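Local coordinates for mitochondrial edited mRNA stability factor 1 (Trypanosoma brucei, PDB 6NL1), which acts as the 5' processing enzyme of mitochondrial mRNAs, probably through its Nudix domain, and is named for stabilising edited transcripts, at residues Ser269-Leu277 against Val288-Glu296. Numbering follows the deposited sequence.
With SO4 (sulfate ion), chain B.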
ATOM      1  N   SER A 269     -21.802  -3.816   8.535  1.00 31.47           N
ATOM      2  CA  SER A 269     -22.513  -2.944   9.474  1.00 35.11           C
ATOM      3  C   SER A 269     -21.721  -2.686  10.758  1.00 34.66           C
ATOM      4  O   SER A 269     -22.039  -1.768  11.514  1.00 39.42           O
ATOM      5  CB  SER A 269     -23.898  -3.517   9.813  1.00 36.92           C
ATOM      6  OG  SER A 269     -23.782  -4.760  10.485  1.00 44.13           O
ATOM      7  N   ASN A 270     -20.692  -3.495  10.992  1.00 33.11           N
ATOM      8  CA  ASN A 270     -19.818  -3.328  12.147  1.00 30.45           C
ATOM      9  C   ASN A 270     -18.487  -2.675  11.802  1.00 32.28           C
ATOM     10  O   ASN A 270     -17.614  -2.546  12.656  1.00 37.36           O
ATOM     11  CB  ASN A 270     -19.559  -4.681  12.802  1.00 33.39           C
ATOM     12  CG  ASN A 270     -20.824  -5.309  13.340  1.00 36.21           C
ATOM     13  OD1 ASN A 270     -21.086  -6.496  13.134  1.00 48.06           O
ATOM     14  ND2 ASN A 270     -21.627  -4.509  14.019  1.00 37.27           N
ATOM     15  N   VAL A 271     -18.342  -2.267  10.548  1.00 25.72           N
ATOM     16  CA  VAL A 271     -17.106  -1.659  10.063  1.00 30.16           C
ATOM     17  C   VAL A 271     -17.315  -0.167   9.875  1.00 36.28           C
ATOM     18  O   VAL A 271     -18.169   0.253   9.094  1.00 33.43           O
ATOM     19  CB  VAL A 271     -16.670  -2.295   8.715  1.00 24.63           C
ATOM     20  CG1 VAL A 271     -15.352  -1.705   8.226  1.00 19.55           C
ATOM     21  CG2 VAL A 271     -16.550  -3.799   8.874  1.00 21.98           C
ATOM     22  N   TYR A 272     -16.533   0.632  10.591  1.00 29.23           N
ATOM     23  CA  TYR A 272     -16.708   2.082  10.584  1.00 26.19           C
ATOM     24  C   TYR A 272     -15.488   2.807  10.034  1.00 24.50           C
ATOM     25  O   TYR A 272     -14.394   2.662  10.575  1.00 29.49           O
ATOM     26  CB  TYR A 272     -16.993   2.578  12.011  1.00 22.76           C
ATOM     27  CG  TYR A 272     -18.258   1.998  12.608  1.00 27.08           C
ATOM     28  CD1 TYR A 272     -19.492   2.627  12.428  1.00 29.48           C
ATOM     29  CD2 TYR A 272     -18.223   0.822  13.346  1.00 23.40           C
ATOM     30  CE1 TYR A 272     -20.658   2.090  12.961  1.00 23.18           C
ATOM     31  CE2 TYR A 272     -19.384   0.281  13.893  1.00 28.97           C
ATOM     32  CZ  TYR A 272     -20.594   0.919  13.699  1.00 37.20           C
ATOM     33  OH  TYR A 272     -21.740   0.378  14.234  1.00 39.17           O
ATOM     34  N   PRO A 273     -15.672   3.606   8.970  1.00 25.92           N
ATOM     35  CA  PRO A 273     -14.550   4.428   8.486  1.00 22.51           C
ATOM     36  C   PRO A 273     -14.176   5.451   9.551  1.00 31.62           C
ATOM     37  O   PRO A 273     -15.056   5.890  10.289  1.00 29.18           O
ATOM     38  CB  PRO A 273     -15.120   5.133   7.247  1.00 19.71           C
ATOM     39  CG  PRO A 273     -16.625   5.064   7.412  1.00 29.46           C
ATOM     40  CD  PRO A 273     -16.890   3.767   8.154  1.00 21.91           C
ATOM     41  N   THR A 274     -12.905   5.824   9.644  1.00 24.79           N
ATOM     42  CA  THR A 274     -12.496   6.800  10.661  1.00 31.17           C
ATOM     43  C   THR A 274     -11.569   7.869  10.098  1.00 32.73           C
ATOM     44  O   THR A 274     -10.910   8.573  10.846  1.00 37.20           O
ATOM     45  CB  THR A 274     -11.786   6.130  11.860  1.00 28.22           C
ATOM     46  OG1 THR A 274     -10.783   5.230  11.375  1.00 38.30           O
ATOM     47  CG2 THR A 274     -12.777   5.348  12.713  1.00 28.63           C
ATOM     48  N   GLY A 275     -11.522   7.998   8.780  1.00 22.02           N
ATOM     49  CA  GLY A 275     -10.714   9.039   8.171  1.00 25.80           C
ATOM     50  C   GLY A 275      -9.591   8.504   7.299  1.00 28.43           C
ATOM     51  O   GLY A 275      -9.604   7.343   6.873  1.00 29.37           O
ATOM     52  N   HIS A 276      -8.608   9.353   7.043  1.00 25.35           N
ATOM     53  CA  HIS A 276      -7.486   8.981   6.206  1.00 37.99           C
ATOM     54  C   HIS A 276      -6.232   9.686   6.674  1.00 34.07           C
ATOM     55  O   HIS A 276      -6.296  10.713   7.344  1.00 39.43           O
ATOM     56  CB  HIS A 276      -7.769   9.313   4.737  1.00 28.26           C
ATOM     57  CG  HIS A 276      -7.805  10.780   4.450  1.00 52.16           C
ATOM     58  ND1 HIS A 276      -6.683  11.490   4.086  1.00 57.79           N
ATOM     59  CD2 HIS A 276      -8.825  11.669   4.488  1.00 56.14           C
ATOM     60  CE1 HIS A 276      -7.010  12.760   3.908  1.00 60.93           C
ATOM     61  NE2 HIS A 276      -8.302  12.893   4.144  1.00 64.35           N
ATOM     62  N   LEU A 277      -5.091   9.100   6.342  1.00 34.49           N
ATOM     63  CA  LEU A 277      -3.798   9.724   6.572  1.00 27.34           C
ATOM     64  C   LEU A 277      -3.108   9.831   5.220  1.00 40.72           C
ATOM     65  O   LEU A 277      -3.227   8.938   4.378  1.00 33.47           O
ATOM     66  CB  LEU A 277      -2.926   8.883   7.512  1.00 34.00           C
ATOM     67  CG  LEU A 277      -3.397   8.606   8.941  1.00 57.82           C
ATOM     68  CD1 LEU A 277      -2.385   7.717   9.669  1.00 47.36           C
ATOM     69  CD2 LEU A 277      -3.634   9.901   9.710  1.00 50.60           C
ATOM     70  N   VAL A 288       0.565   6.998  -1.375  1.00 23.32           N
ATOM     71  CA  VAL A 288      -0.872   7.203  -1.532  1.00 23.86           C
ATOM     72  C   VAL A 288      -1.544   7.403  -0.179  1.00 25.16           C
ATOM     73  O   VAL A 288      -0.992   7.033   0.860  1.00 23.75           O
ATOM     74  CB  VAL A 288      -1.540   6.007  -2.243  1.00 34.00           C
ATOM     75  CG1 VAL A 288      -0.989   5.852  -3.657  1.00 28.31           C
ATOM     76  CG2 VAL A 288      -1.338   4.725  -1.428  1.00 25.92           C
ATOM     77  N   PRO A 289      -2.746   7.988  -0.191  1.00 22.42           N
ATOM     78  CA  PRO A 289      -3.530   8.063   1.042  1.00 27.30           C
ATOM     79  C   PRO A 289      -3.858   6.670   1.590  1.00 28.88           C
ATOM     80  O   PRO A 289      -4.002   5.691   0.854  1.00 26.88           O
ATOM     81  CB  PRO A 289      -4.817   8.774   0.600  1.00 27.41           C
ATOM     82  CG  PRO A 289      -4.415   9.565  -0.644  1.00 24.37           C
ATOM     83  CD  PRO A 289      -3.418   8.651  -1.326  1.00 22.47           C
ATOM     84  N   VAL A 290      -3.953   6.593   2.907  1.00 24.32           N
ATOM     85  CA  VAL A 290      -4.395   5.394   3.585  1.00 21.75           C
ATOM     86  C   VAL A 290      -5.741   5.685   4.256  1.00 25.26           C
ATOM     87  O   VAL A 290      -5.853   6.618   5.044  1.00 25.94           O
ATOM     88  CB  VAL A 290      -3.373   4.961   4.652  1.00 25.15           C
ATOM     89  CG1 VAL A 290      -3.851   3.721   5.354  1.00 22.76           C
ATOM     90  CG2 VAL A 290      -1.982   4.735   4.021  1.00 19.77           C
ATOM     91  N   ARG A 291      -6.759   4.890   3.931  1.00 24.26           N
ATOM     92  CA  ARG A 291      -8.075   5.028   4.549  1.00 25.08           C
ATOM     93  C   ARG A 291      -8.249   4.013   5.665  1.00 31.12           C
ATOM     94  O   ARG A 291      -7.983   2.816   5.493  1.00 26.96           O
ATOM     95  CB  ARG A 291      -9.183   4.848   3.514  1.00 27.45           C
ATOM     96  CG  ARG A 291      -9.227   5.940   2.486  1.00 36.05           C
ATOM     97  CD  ARG A 291     -10.617   6.510   2.396  1.00 41.08           C
ATOM     98  NE  ARG A 291     -10.600   7.958   2.226  1.00 63.59           N
ATOM     99  CZ  ARG A 291     -11.685   8.691   2.016  1.00 74.00           C
ATOM    100  NH1 ARG A 291     -12.876   8.107   1.953  1.00 55.60           N
ATOM    101  NH2 ARG A 291     -11.579  10.005   1.871  1.00 96.96           N
ATOM    102  N   TYR A 292      -8.707   4.503   6.806  1.00 25.37           N
ATOM    103  CA  TYR A 292      -8.819   3.692   8.007  1.00 25.77           C
ATOM    104  C   TYR A 292     -10.260   3.344   8.337  1.00 31.73           C
ATOM    105  O   TYR A 292     -11.189   4.107   8.041  1.00 27.08           O
ATOM    106  CB  TYR A 292      -8.152   4.409   9.192  1.00 23.75           C
ATOM    107  CG  TYR A 292      -6.654   4.390   9.087  1.00 26.52           C
ATOM    108  CD1 TYR A 292      -5.915   3.341   9.631  1.00 26.67           C
ATOM    109  CD2 TYR A 292      -5.975   5.382   8.393  1.00 22.87           C
ATOM    110  CE1 TYR A 292      -4.533   3.300   9.510  1.00 26.30           C
ATOM    111  CE2 TYR A 292      -4.588   5.350   8.266  1.00 31.73           C
ATOM    112  CZ  TYR A 292      -3.876   4.305   8.824  1.00 27.95           C
ATOM    113  OH  TYR A 292      -2.501   4.265   8.714  1.00 37.37           O
ATOM    114  N   PHE A 293     -10.418   2.177   8.947  1.00 30.66           N
ATOM    115  CA  PHE A 293     -11.702   1.688   9.435  1.00 25.46           C
ATOM    116  C   PHE A 293     -11.432   1.045  10.785  1.00 28.56           C
ATOM    117  O   PHE A 293     -10.301   0.634  11.052  1.00 29.58           O
ATOM    118  CB  PHE A 293     -12.270   0.631   8.478  1.00 21.94           C
ATOM    119  CG  PHE A 293     -12.519   1.144   7.085  1.00 23.11           C
ATOM    120  CD1 PHE A 293     -13.795   1.551   6.699  1.00 27.82           C
ATOM    121  CD2 PHE A 293     -11.471   1.237   6.164  1.00 25.75           C
ATOM    122  CE1 PHE A 293     -14.033   2.030   5.414  1.00 27.67           C
ATOM    123  CE2 PHE A 293     -11.695   1.715   4.883  1.00 27.42           C
ATOM    124  CZ  PHE A 293     -12.977   2.117   4.504  1.00 30.78           C
ATOM    125  N   VAL A 294     -12.449   0.960  11.637  1.00 29.59           N
ATOM    126  CA  VAL A 294     -12.339   0.156  12.851  1.00 26.31           C
ATOM    127  C   VAL A 294     -13.493  -0.822  12.937  1.00 33.59           C
ATOM    128  O   VAL A 294     -14.582  -0.560  12.420  1.00 23.82           O
ATOM    129  CB  VAL A 294     -12.329   1.004  14.144  1.00 30.36           C
ATOM    130  CG1 VAL A 294     -11.124   1.940  14.171  1.00 26.95           C
ATOM    131  CG2 VAL A 294     -13.653   1.760  14.314  1.00 23.08           C
ATOM    132  N   ALA A 295     -13.250  -1.952  13.590  1.00 26.17           N
ATOM    133  CA  ALA A 295     -14.319  -2.900  13.884  1.00 25.91           C
ATOM    134  C   ALA A 295     -13.950  -3.701  15.119  1.00 30.99           C
ATOM    135  O   ALA A 295     -12.810  -4.162  15.262  1.00 31.78           O
ATOM    136  CB  ALA A 295     -14.565  -3.827  12.702  1.00 26.12           C
ATOM    137  N   GLU A 296     -14.915  -3.862  16.016  1.00 32.45           N
ATOM    138  CA  GLU A 296     -14.696  -4.661  17.206  1.00 35.34           C
ATOM    139  C   GLU A 296     -15.004  -6.121  16.910  1.00 32.01           C
ATOM    140  O   GLU A 296     -15.979  -6.430  16.228  1.00 34.13           O
ATOM    141  CB  GLU A 296     -15.560  -4.168  18.371  1.00 27.81           C
ATOM    142  CG  GLU A 296     -15.368  -5.013  19.623  1.00 36.47           C
ATOM    143  CD  GLU A 296     -16.063  -4.464  20.855  1.00 46.42           C
ATOM    144  OE1 GLU A 296     -16.683  -3.377  20.790  1.00 45.19           O
ATOM    145  OE2 GLU A 296     -15.979  -5.136  21.900  1.00 46.81           O
TER
HETATM  146  S   SO4 B 401      -0.709   1.041   9.400  1.00 54.24           S
HETATM  147  O1  SO4 B 401      -1.142  -0.338   9.228  1.00 45.71           O
HETATM  148  O2  SO4 B 401      -0.159   1.487   8.121  1.00 82.66           O
HETATM  149  O3  SO4 B 401      -1.805   1.913   9.807  1.00 52.35           O
HETATM  150  O4  SO4 B 401       0.314   1.104  10.440  1.00 77.35           O
HETATM  151  O   HOH W   1     -17.417  -2.609  15.380  1.00 30.82           O
HETATM  152  O   HOH W   2     -11.899   5.641   5.878  1.00 36.08           O
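Y272 and V294 form an antiparallel hydrogen-bonded pair, Y272 N to V294 O (2.9 Å) and V294 N to Y272 O (2.8 Å); L277 and V290 are likewise doubly bonded. Between these pairs, T274 N donates to Y292 O from 45° out of the carbonyl plane, while Y292 N runs almost straight to G275 O (3.0 Å, 178°). T274 and G275 together face Y292 in a beta bulge: from P273-F293 to H276-R291 the register takes three steps against two, with G275 at positive phi. One water donates to both G275 O and Y292 O.

Among apolar contacts, L277 CD1 lies obliquely against Y292 CE2 (3.5 Å), and the side chains of T274 and V294 cross at roughly a right angle, CG2 to CG2 (4.0 Å). On the face of P273 and F293, P273 CB meets F293 CE1 (3.8 Å). F293 CG, anti to its carbonyl carbon (chi1 -61°), carries the ring to Y250 and A254 of helix 250-262.

Sulfate O3 sits in the plane of the Y292 ring, at its edge, and accepts from Y292 OH (2.7 Å); L239 N also binds this ion, probably from the crystallisation liquor. Y292 and V288 line the GDP site seen in another structure of this protein; GDP is absent here. The bulged hairpin joins strand 272-277 to the mixed sheet of the Nudix fold, and its inner strand contributes to the nucleotide pocket.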